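Local coordinates for protein FIG000988: Predicted permease (Vibrio cholerae, PDB 6MJP) that probably forms, as the LptF permease of the LptBFG ABC transporter, part of the machinery that moves lipopolysaccharide from the inner membrane toward the outer membrane, at residues D[10-19]-D[67-78]; D[99-110]-D[276-284]. All coordinates share one frame; numbering follows the deposited sequence.

Contact 1. Residues D[10-19]-D[67-78]; sequences ETIKSQFAIF and SLYIGILLTFGR. With JU7 (6-cyclohexylhexyl beta-D-glucopyranoside), chain T.
The guanidinium of R78 meets E10 across two transmembrane helices whose N-to-C directions differ by 130°, with the glucoside JU7 over one face of the group and CG of E10 at its edge, in plane. NH1 of R78 donates to OE1 of E10 at 3.1 Å, completing a salt bridge. The bond is bent (N-H...O 136°) and reaches OE1 from above the carboxylate, whose plane stands 79° from the guanidinium. R78 is shared: its NE pairs with E82, which with E10 and R78 belongs to the JU7 pocket. The F76 ring carries CG1 of I72 over the centre of one face, while OG1 of T11 approaches obliquely.

The axes come within 8.1 Å; the close point is at G71, which has no side chain and whose CA lies 4.3 Å from CA of Q15. T11 is a knob in the hole formed by G71, I72, T75 and F76; its OG1, bonded to O of L7, lies beside the backbone N, which turns CG2 onto I72. Deeper in the membrane span, CD1 of I18 touches CD1 of L74 at 3.7 Å. A weak hydrogen bond runs from OG of S14 to OG1 of T75, and that OG1 donates to O of G71 at 3.0 Å.

Contact 2. Residues D[99-110]-D[276-284]; sequences IRAALYLALITA and IPLLTMLVV
I99 begins the contact by laying CG2 against SD of M281 at 3.7 Å, the two side chains crossing at about a right angle. The motif is an antiparallel pair of transmembrane helices: the segments of 95-134 and 260-286 run at 155° to each other with axes 9.1 Å apart, and no hydrogen bond joins them. The other branch of I99, CG1, lies against CG1 of V284, so that I99 bridges M281 and V284, which are about one turn apart.

One turn on, A102 directs its methyl between two branched side chains. Its CB is 3.6 Å from CG2 of V284 and nearly as close to CG2 of T280. L103 follows at the margin, where CD2 packs on CG and SD of M281. The methionine reaches both I99 and L103 with its sulfur, which the bend at chi2 (-68°) carries back toward helix 95-134.

The next small residue, A106, comes closest in backbone terms, its CA 5.3 Å from CA of P277. Its methyl also faces T280, with CB of A106 3.5 Å from OG1 of T280. Beyond it, A110 sets CB 4.2 Å from CB of I276, whose CG2 also points at O of A106. A102, A106 and A110 thus recur every four residues and bring their methyls toward the partner, with their backbone atoms touching it as well.

P277 has no N-H to give to the preceding turn, and helix 260-286 is kinked there. O of I276, the residue before the proline, accepts bonds from both N and OG1 of T280, from opposite faces of its carbonyl plane; the hydroxyl bond, OG1 of T280 to O of I276, measures 3.1 Å.

How the contacts relate
Contacts 1 and 2 have centres 12 Å apart and share a seam, because helix 95-134 packs on both helices of contact 1 as well as on helix 260-286. At the seam CD1 of I72 lies 3.6 Å from CB of A102, and CB of T11 is 3.6 Å from CD1 of L105. Further along, T109 meets both L68 and Q15; NE2 of Q15 lies 3.4 Å from OG1 of T109, a polar approach that is weak at best. Helix 48-81 also touches helix 260-286 directly, through I72 on V284. The JU7 pocket draws on contact 1, through E10 and R78, and is completed by E82, R295 and F296; contact 2 supplies none of its five residues.

Contact 1. Residues D[10-19]-D[67-78]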
loop_
_atom_site.group_PDB
_atom_site.type_symbol
_atom_site.label_atom_id
_atom_site.label_comp_id
_atom_site.label_asym_id
_atom_site.label_seq_id
_atom_site.Cartn_x
_atom_site.Cartn_y
_atom_site.Cartn_z
ATOM N N GLU D 10 4.147 28.253 -1.487
ATOM C CA GLU D 10 3.830 27.066 -0.696
ATOM C C GLU D 10 3.929 25.780 -1.522
ATOM O O GLU D 10 4.623 24.831 -1.132
ATOM C CB GLU D 10 2.427 27.200 -0.103
ATOM C CG GLU D 10 2.306 28.209 1.004
ATOM C CD GLU D 10 3.352 28.021 2.080
ATOM O OE1 GLU D 10 3.667 26.857 2.417
ATOM O OE2 GLU D 10 3.863 29.046 2.583
ATOM N N THR D 11 3.225 25.736 -2.665
ATOM C CA THR D 11 3.159 24.527 -3.490
ATOM C C THR D 11 4.536 24.107 -3.998
ATOM O O THR D 11 4.885 22.919 -3.960
ATOM C CB THR D 11 2.219 24.736 -4.684
ATOM O OG1 THR D 11 0.954 25.243 -4.252
ATOM C CG2 THR D 11 1.997 23.428 -5.420
ATOM N N ILE D 12 5.317 25.059 -4.521
ATOM C CA ILE D 12 6.601 24.696 -5.124
ATOM C C ILE D 12 7.550 24.132 -4.073
ATOM O O ILE D 12 8.370 23.249 -4.368
ATOM C CB ILE D 12 7.231 25.892 -5.864
ATOM C CG1 ILE D 12 8.447 25.419 -6.641
ATOM C CG2 ILE D 12 7.730 26.929 -4.900
ATOM C CD1 ILE D 12 9.190 26.514 -7.340
ATOM N N LYS D 13 7.457 24.637 -2.835
ATOM C CA LYS D 13 8.203 24.078 -1.712
ATOM C C LYS D 13 7.875 22.599 -1.514
ATOM O O LYS D 13 8.752 21.733 -1.606
ATOM C CB LYS D 13 7.887 24.875 -0.447
ATOM N N SER D 14 6.604 22.302 -1.225
ATOM C CA SER D 14 6.127 20.922 -1.139
ATOM C C SER D 14 6.521 20.093 -2.364
ATOM O O SER D 14 6.990 18.955 -2.227
ATOM C CB SER D 14 4.605 20.919 -0.973
ATOM O OG SER D 14 4.189 21.618 0.195
ATOM N N GLN D 15 6.318 20.643 -3.570
ATOM C CA GLN D 15 6.644 19.927 -4.806
ATOM C C GLN D 15 8.098 19.456 -4.840
ATOM O O GLN D 15 8.369 18.276 -5.083
ATOM C CB GLN D 15 6.359 20.811 -6.023
ATOM C CG GLN D 15 6.700 20.105 -7.331
ATOM C CD GLN D 15 6.669 21.001 -8.563
ATOM O OE1 GLN D 15 6.454 22.211 -8.476
ATOM N NE2 GLN D 15 6.892 20.399 -9.728
ATOM N N PHE D 16 9.049 20.380 -4.646
ATOM C CA PHE D 16 10.462 19.999 -4.614
ATOM C C PHE D 16 10.725 18.918 -3.571
ATOM O O PHE D 16 11.453 17.956 -3.841
ATOM C CB PHE D 16 11.340 21.222 -4.339
ATOM C CG PHE D 16 11.507 22.125 -5.526
ATOM C CD1 PHE D 16 11.132 21.692 -6.783
ATOM C CD2 PHE D 16 12.039 23.405 -5.392
ATOM C CE1 PHE D 16 11.274 22.509 -7.889
ATOM C CE2 PHE D 16 12.184 24.232 -6.498
ATOM C CZ PHE D 16 11.801 23.781 -7.748
ATOM N N ALA D 17 10.148 19.067 -2.374
ATOM C CA ALA D 17 10.297 18.054 -1.332
ATOM C C ALA D 17 9.894 16.676 -1.840
ATOM O O ALA D 17 10.655 15.708 -1.726
ATOM C CB ALA D 17 9.462 18.441 -0.113
ATOM N N ILE D 18 8.690 16.578 -2.413
ATOM C CA ILE D 18 8.178 15.309 -2.933
ATOM C C ILE D 18 9.089 14.766 -4.028
ATOM O O ILE D 18 9.350 13.560 -4.100
ATOM C CB ILE D 18 6.735 15.500 -3.440
ATOM C CG1 ILE D 18 5.805 15.877 -2.288
ATOM C CG2 ILE D 18 6.223 14.259 -4.132
ATOM C CD1 ILE D 18 4.355 16.011 -2.703
ATOM N N PHE D 19 9.576 15.647 -4.905
ATOM C CA PHE D 19 10.545 15.243 -5.918
ATOM C C PHE D 19 11.807 14.672 -5.282
ATOM O O PHE D 19 12.304 13.624 -5.706
ATOM C CB PHE D 19 10.889 16.437 -6.798
ATOM C CG PHE D 19 11.859 16.124 -7.891
ATOM C CD1 PHE D 19 11.408 15.613 -9.092
ATOM C CD2 PHE D 19 13.223 16.348 -7.728
ATOM C CE1 PHE D 19 12.289 15.322 -10.115
ATOM C CE2 PHE D 19 14.112 16.059 -8.750
ATOM C CZ PHE D 19 13.642 15.544 -9.944
ATOM N N SER D 67 5.163 14.360 -9.602
ATOM C CA SER D 67 5.744 15.297 -8.648
ATOM C C SER D 67 4.832 16.496 -8.432
ATOM O O SER D 67 4.397 16.774 -7.307
ATOM C CB SER D 67 7.117 15.737 -9.153
ATOM O OG SER D 67 7.729 16.635 -8.257
ATOM N N LEU D 68 4.519 17.211 -9.515
ATOM C CA LEU D 68 3.627 18.362 -9.439
ATOM C C LEU D 68 2.211 17.954 -9.037
ATOM O O LEU D 68 1.549 18.667 -8.273
ATOM C CB LEU D 68 3.614 19.084 -10.780
ATOM C CG LEU D 68 2.793 20.368 -10.806
ATOM C CD1 LEU D 68 3.314 21.336 -9.763
ATOM C CD2 LEU D 68 2.834 20.991 -12.178
ATOM N N TYR D 69 1.733 16.819 -9.552
ATOM C CA TYR D 69 0.415 16.285 -9.209
ATOM C C TYR D 69 0.230 16.132 -7.703
ATOM O O TYR D 69 -0.710 16.682 -7.120
ATOM C CB TYR D 69 0.249 14.938 -9.916
ATOM C CG TYR D 69 -1.105 14.245 -9.880
ATOM C CD1 TYR D 69 -2.171 14.693 -10.651
ATOM C CD2 TYR D 69 -1.280 13.078 -9.144
ATOM C CE1 TYR D 69 -3.396 14.020 -10.645
ATOM C CE2 TYR D 69 -2.487 12.405 -9.131
ATOM C CZ TYR D 69 -3.541 12.873 -9.877
ATOM O OH TYR D 69 -4.727 12.171 -9.835
ATOM N N ILE D 70 1.101 15.344 -7.060
ATOM C CA ILE D 70 0.974 15.135 -5.621
ATOM C C ILE D 70 1.299 16.417 -4.879
ATOM O O ILE D 70 0.711 16.704 -3.828
ATOM C CB ILE D 70 1.872 13.978 -5.158
ATOM C CG1 ILE D 70 1.549 12.724 -5.953
ATOM C CG2 ILE D 70 1.655 13.677 -3.691
ATOM C CD1 ILE D 70 0.102 12.310 -5.837
ATOM N N GLY D 71 2.230 17.209 -5.413
ATOM C CA GLY D 71 2.599 18.447 -4.754
ATOM C C GLY D 71 1.408 19.356 -4.546
ATOM O O GLY D 71 1.116 19.782 -3.425
ATOM N N ILE D 72 0.685 19.649 -5.626
ATOM C CA ILE D 72 -0.444 20.557 -5.497
ATOM C C ILE D 72 -1.582 19.881 -4.746
ATOM O O ILE D 72 -2.346 20.540 -4.028
ATOM C CB ILE D 72 -0.868 21.062 -6.885
ATOM C CG1 ILE D 72 -2.027 22.023 -6.776
ATOM C CG2 ILE D 72 -1.358 19.951 -7.729
ATOM C CD1 ILE D 72 -2.348 22.625 -8.086
ATOM N N LEU D 73 -1.691 18.561 -4.859
ATOM C CA LEU D 73 -2.723 17.838 -4.126
ATOM C C LEU D 73 -2.523 17.982 -2.620
ATOM O O LEU D 73 -3.453 18.335 -1.886
ATOM C CB LEU D 73 -2.718 16.365 -4.550
ATOM C CG LEU D 73 -3.699 15.441 -3.825
ATOM C CD1 LEU D 73 -5.087 15.739 -4.311
ATOM C CD2 LEU D 73 -3.370 13.963 -3.997
ATOM N N LEU D 74 -1.298 17.740 -2.147
ATOM C CA LEU D 74 -1.011 17.835 -0.722
ATOM C C LEU D 74 -1.036 19.277 -0.240
ATOM O O LEU D 74 -1.574 19.557 0.838
ATOM C CB LEU D 74 0.343 17.210 -0.418
ATOM C CG LEU D 74 0.436 15.705 -0.577
ATOM C CD1 LEU D 74 1.824 15.264 -0.177
ATOM C CD2 LEU D 74 -0.627 15.043 0.276
ATOM N N THR D 75 -0.443 20.204 -1.004
ATOM C CA THR D 75 -0.443 21.604 -0.578
ATOM C C THR D 75 -1.866 22.121 -0.423
ATOM O O THR D 75 -2.240 22.639 0.634
ATOM C CB THR D 75 0.329 22.483 -1.567
ATOM O OG1 THR D 75 1.703 22.091 -1.608
ATOM C CG2 THR D 75 0.258 23.930 -1.141
ATOM N N PHE D 76 -2.681 21.977 -1.473
ATOM C CA PHE D 76 -4.060 22.443 -1.414
ATOM C C PHE D 76 -4.863 21.679 -0.373
ATOM O O PHE D 76 -5.713 22.263 0.306
ATOM C CB PHE D 76 -4.720 22.324 -2.778
ATOM C CG PHE D 76 -4.271 23.364 -3.765
ATOM C CD1 PHE D 76 -3.149 24.142 -3.523
ATOM C CD2 PHE D 76 -4.985 23.573 -4.933
ATOM C CE1 PHE D 76 -2.741 25.096 -4.432
ATOM C CE2 PHE D 76 -4.583 24.531 -5.844
ATOM C CZ PHE D 76 -3.458 25.293 -5.593
ATOM N N GLY D 77 -4.617 20.381 -0.235
ATOM C CA GLY D 77 -5.183 19.654 0.886
ATOM C C GLY D 77 -4.869 20.301 2.220
ATOM O O GLY D 77 -5.756 20.468 3.056
ATOM N N ARG D 78 -3.611 20.687 2.434
ATOM C CA ARG D 78 -3.257 21.324 3.696
ATOM C C ARG D 78 -4.019 22.626 3.882
ATOM O O ARG D 78 -4.575 22.883 4.954
ATOM C CB ARG D 78 -1.759 21.588 3.762
ATOM C CG ARG D 78 -1.298 22.093 5.097
ATOM C CD ARG D 78 0.132 22.478 4.996
ATOM N NE ARG D 78 0.286 23.899 4.716
ATOM C CZ ARG D 78 0.970 24.388 3.688
ATOM N NH1 ARG D 78 1.067 25.700 3.526
ATOM N NH2 ARG D 78 1.572 23.563 2.835
HETATM C C02 JU7 T . 4.609 24.052 5.816
HETATM C C03 JU7 T . 4.181 22.943 6.832
HETATM C C05 JU7 T . 4.401 20.569 6.517
HETATM C C06 JU7 T . 4.169 19.540 5.387
HETATM C C07 JU7 T . 5.037 18.276 5.533
HETATM C C08 JU7 T . 4.266 16.922 5.528
HETATM C C09 JU7 T . 5.002 15.761 4.765
HETATM C C10 JU7 T . 4.055 14.633 4.247
HETATM C C11 JU7 T . 4.690 13.581 3.285
HETATM C C12 JU7 T . 5.243 14.235 2.022
HETATM C C13 JU7 T . 5.722 13.223 0.966
HETATM C C14 JU7 T . 4.626 12.251 0.558
HETATM C C15 JU7 T . 4.096 11.569 1.807
HETATM C C16 JU7 T . 3.610 12.593 2.838
HETATM C C18 JU7 T . 3.385 24.489 8.418
HETATM C C19 JU7 T . 2.063 25.112 8.886
HETATM C C21 JU7 T . 4.174 25.676 7.771
HETATM C C23 JU7 T . 5.181 25.235 6.647
HETATM O O01 JU7 T . 5.650 23.550 5.044
HETATM O O04 JU7 T . 3.713 21.777 6.176
HETATM O O17 JU7 T . 3.049 23.481 7.486
HETATM O O20 JU7 T . 1.361 24.125 9.562
HETATM O O22 JU7 T . 4.931 26.271 8.802
HETATM O O24 JU7 T . 5.346 26.276 5.728
#

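Contact 2. Residues D[99-110]-D[276-284]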
loop_
_atom_site.group_PDB
_atom_site.type_symbol
_atom_site.label_atom_id
_atom_site.label_comp_id
_atom_site.label_asym_id
_atom_site.label_seq_id
_atom_site.Cartn_x
_atom_site.Cartn_y
_atom_site.Cartn_z
ATOM N N ILE D 99 -6.788 28.221 -9.769
ATOM C CA ILE D 99 -6.519 27.679 -11.099
ATOM C C ILE D 99 -5.446 28.493 -11.811
ATOM O O ILE D 99 -4.680 27.953 -12.620
ATOM C CB ILE D 99 -7.828 27.606 -11.911
ATOM C CG1 ILE D 99 -8.741 26.504 -11.348
ATOM C CG2 ILE D 99 -7.549 27.394 -13.412
ATOM C CD1 ILE D 99 -10.158 26.530 -11.899
ATOM N N ARG D 100 -5.352 29.791 -11.528
ATOM C CA ARG D 100 -4.306 30.589 -12.162
ATOM C C ARG D 100 -2.933 30.214 -11.627
ATOM O O ARG D 100 -1.989 30.020 -12.401
ATOM C CB ARG D 100 -4.572 32.076 -11.963
ATOM C CG ARG D 100 -3.551 32.951 -12.669
ATOM N N ALA D 101 -2.812 30.097 -10.300
ATOM C CA ALA D 101 -1.562 29.652 -9.690
ATOM C C ALA D 101 -1.173 28.262 -10.173
ATOM O O ALA D 101 -0.002 28.010 -10.486
ATOM C CB ALA D 101 -1.701 29.659 -8.171
ATOM N N ALA D 102 -2.145 27.345 -10.226
ATOM C CA ALA D 102 -1.872 25.986 -10.687
ATOM C C ALA D 102 -1.412 25.968 -12.142
ATOM O O ALA D 102 -0.478 25.239 -12.493
ATOM C CB ALA D 102 -3.111 25.118 -10.506
ATOM N N LEU D 103 -2.049 26.769 -13.006
ATOM C CA LEU D 103 -1.615 26.831 -14.393
ATOM C C LEU D 103 -0.207 27.396 -14.520
ATOM O O LEU D 103 0.542 26.969 -15.405
ATOM C CB LEU D 103 -2.596 27.649 -15.235
ATOM C CG LEU D 103 -3.926 26.983 -15.632
ATOM C CD1 LEU D 103 -4.795 27.944 -16.446
ATOM C CD2 LEU D 103 -3.743 25.651 -16.376
ATOM N N TYR D 104 0.187 28.332 -13.653
ATOM C CA TYR D 104 1.548 28.859 -13.748
ATOM C C TYR D 104 2.572 27.808 -13.340
ATOM O O TYR D 104 3.603 27.641 -14.005
ATOM C CB TYR D 104 1.703 30.121 -12.899
ATOM C CG TYR D 104 3.020 30.836 -13.126
ATOM N N LEU D 105 2.308 27.090 -12.244
ATOM C CA LEU D 105 3.191 25.996 -11.865
ATOM C C LEU D 105 3.204 24.913 -12.932
ATOM O O LEU D 105 4.258 24.341 -13.232
ATOM C CB LEU D 105 2.765 25.416 -10.520
ATOM C CG LEU D 105 3.180 26.208 -9.281
ATOM C CD1 LEU D 105 2.287 25.844 -8.122
ATOM C CD2 LEU D 105 4.636 25.931 -8.940
ATOM N N ALA D 106 2.039 24.618 -13.519
ATOM C CA ALA D 106 1.984 23.619 -14.583
ATOM C C ALA D 106 2.838 24.039 -15.774
ATOM O O ALA D 106 3.576 23.219 -16.329
ATOM C CB ALA D 106 0.537 23.378 -15.009
ATOM N N LEU D 107 2.772 25.315 -16.163
ATOM C CA LEU D 107 3.597 25.799 -17.269
ATOM C C LEU D 107 5.083 25.645 -16.967
ATOM O O LEU D 107 5.862 25.243 -17.840
ATOM C CB LEU D 107 3.261 27.260 -17.584
ATOM C CG LEU D 107 4.129 27.958 -18.641
ATOM C CD1 LEU D 107 3.941 27.330 -20.004
ATOM C CD2 LEU D 107 3.834 29.444 -18.716
ATOM N N ILE D 108 5.494 25.961 -15.739
ATOM C CA ILE D 108 6.897 25.813 -15.359
ATOM C C ILE D 108 7.334 24.360 -15.491
ATOM O O ILE D 108 8.291 24.039 -16.205
ATOM C CB ILE D 108 7.123 26.323 -13.927
ATOM C CG1 ILE D 108 6.873 27.826 -13.841
ATOM C CG2 ILE D 108 8.525 25.992 -13.463
ATOM C CD1 ILE D 108 6.950 28.354 -12.440
ATOM N N THR D 109 6.636 23.462 -14.785
ATOM C CA THR D 109 6.970 22.043 -14.829
ATOM C C THR D 109 6.823 21.464 -16.233
ATOM O O THR D 109 7.531 20.515 -16.583
ATOM C CB THR D 109 6.091 21.264 -13.853
ATOM O OG1 THR D 109 5.989 21.983 -12.618
ATOM C CG2 THR D 109 6.690 19.891 -13.575
ATOM N N ALA D 110 5.908 21.996 -17.047
ATOM C CA ALA D 110 5.761 21.469 -18.402
ATOM C C ALA D 110 6.968 21.820 -19.257
ATOM O O ALA D 110 7.412 21.012 -20.082
ATOM C CB ALA D 110 4.482 21.993 -19.051
ATOM N N ILE D 276 0.869 17.164 -18.546
ATOM C CA ILE D 276 1.237 17.903 -17.336
ATOM C C ILE D 276 0.124 18.883 -16.980
ATOM O O ILE D 276 -0.384 18.843 -15.849
ATOM C CB ILE D 276 2.575 18.652 -17.493
ATOM C CG1 ILE D 276 3.738 17.730 -17.875
ATOM C CG2 ILE D 276 2.912 19.377 -16.194
ATOM C CD1 ILE D 276 4.032 16.682 -16.846
ATOM N N PRO D 277 -0.285 19.779 -17.890
ATOM C CA PRO D 277 -1.366 20.697 -17.534
ATOM C C PRO D 277 -2.714 20.012 -17.403
ATOM O O PRO D 277 -3.518 20.446 -16.571
ATOM C CB PRO D 277 -1.347 21.716 -18.678
ATOM C CG PRO D 277 -0.878 20.943 -19.830
ATOM C CD PRO D 277 0.178 20.038 -19.268
ATOM N N LEU D 278 -2.999 18.960 -18.178
ATOM C CA LEU D 278 -4.296 18.298 -18.047
ATOM C C LEU D 278 -4.469 17.709 -16.656
ATOM O O LEU D 278 -5.537 17.835 -16.045
ATOM C CB LEU D 278 -4.449 17.211 -19.106
ATOM C CG LEU D 278 -4.350 17.673 -20.558
ATOM C CD1 LEU D 278 -4.150 16.465 -21.453
ATOM C CD2 LEU D 278 -5.584 18.463 -20.978
ATOM N N LEU D 279 -3.421 17.051 -16.145
ATOM C CA LEU D 279 -3.472 16.464 -14.809
ATOM C C LEU D 279 -3.631 17.538 -13.744
ATOM O O LEU D 279 -4.361 17.344 -12.760
ATOM C CB LEU D 279 -2.211 15.637 -14.559
ATOM C CG LEU D 279 -2.188 14.234 -15.171
ATOM C CD1 LEU D 279 -0.871 13.526 -14.897
ATOM C CD2 LEU D 279 -3.362 13.400 -14.669
ATOM N N THR D 280 -2.949 18.675 -13.928
ATOM C CA THR D 280 -3.087 19.804 -13.015
ATOM C C THR D 280 -4.536 20.264 -12.917
ATOM O O THR D 280 -5.093 20.386 -11.818
ATOM C CB THR D 280 -2.201 20.962 -13.483
ATOM O OG1 THR D 280 -0.816 20.635 -13.319
ATOM C CG2 THR D 280 -2.493 22.206 -12.692
ATOM N N MET D 281 -5.157 20.537 -14.069
ATOM C CA MET D 281 -6.535 21.010 -14.080
ATOM C C MET D 281 -7.488 19.973 -13.507
ATOM O O MET D 281 -8.506 20.333 -12.906
ATOM C CB MET D 281 -6.936 21.390 -15.500
ATOM C CG MET D 281 -6.409 22.750 -15.923
ATOM S SD MET D 281 -7.194 24.092 -15.001
ATOM C CE MET D 281 -8.897 23.912 -15.543
ATOM N N LEU D 282 -7.167 18.690 -13.656
ATOM C CA LEU D 282 -8.024 17.655 -13.090
ATOM C C LEU D 282 -7.911 17.606 -11.568
ATOM O O LEU D 282 -8.922 17.463 -10.870
ATOM C CB LEU D 282 -7.683 16.298 -13.704
ATOM C CG LEU D 282 -8.355 15.080 -13.072
ATOM C CD1 LEU D 282 -9.864 15.171 -13.144
ATOM C CD2 LEU D 282 -7.877 13.842 -13.778
ATOM N N VAL D 283 -6.693 17.740 -11.033
ATOM C CA VAL D 283 -6.474 17.532 -9.603
ATOM C C VAL D 283 -6.810 18.760 -8.761
ATOM O O VAL D 283 -7.025 18.634 -7.545
ATOM C CB VAL D 283 -5.022 17.099 -9.333
ATOM C CG1 VAL D 283 -4.049 18.268 -9.486
ATOM C CG2 VAL D 283 -4.905 16.479 -7.962
ATOM N N VAL D 284 -6.863 19.949 -9.361
ATOM C CA VAL D 284 -7.200 21.144 -8.586
ATOM C C VAL D 284 -8.562 21.022 -7.906
ATOM O O VAL D 284 -8.635 21.223 -6.684
ATOM C CB VAL D 284 -7.073 22.401 -9.464
ATOM C CG1 VAL D 284 -7.702 23.564 -8.771
ATOM C CG2 VAL D 284 -5.620 22.699 -9.731
#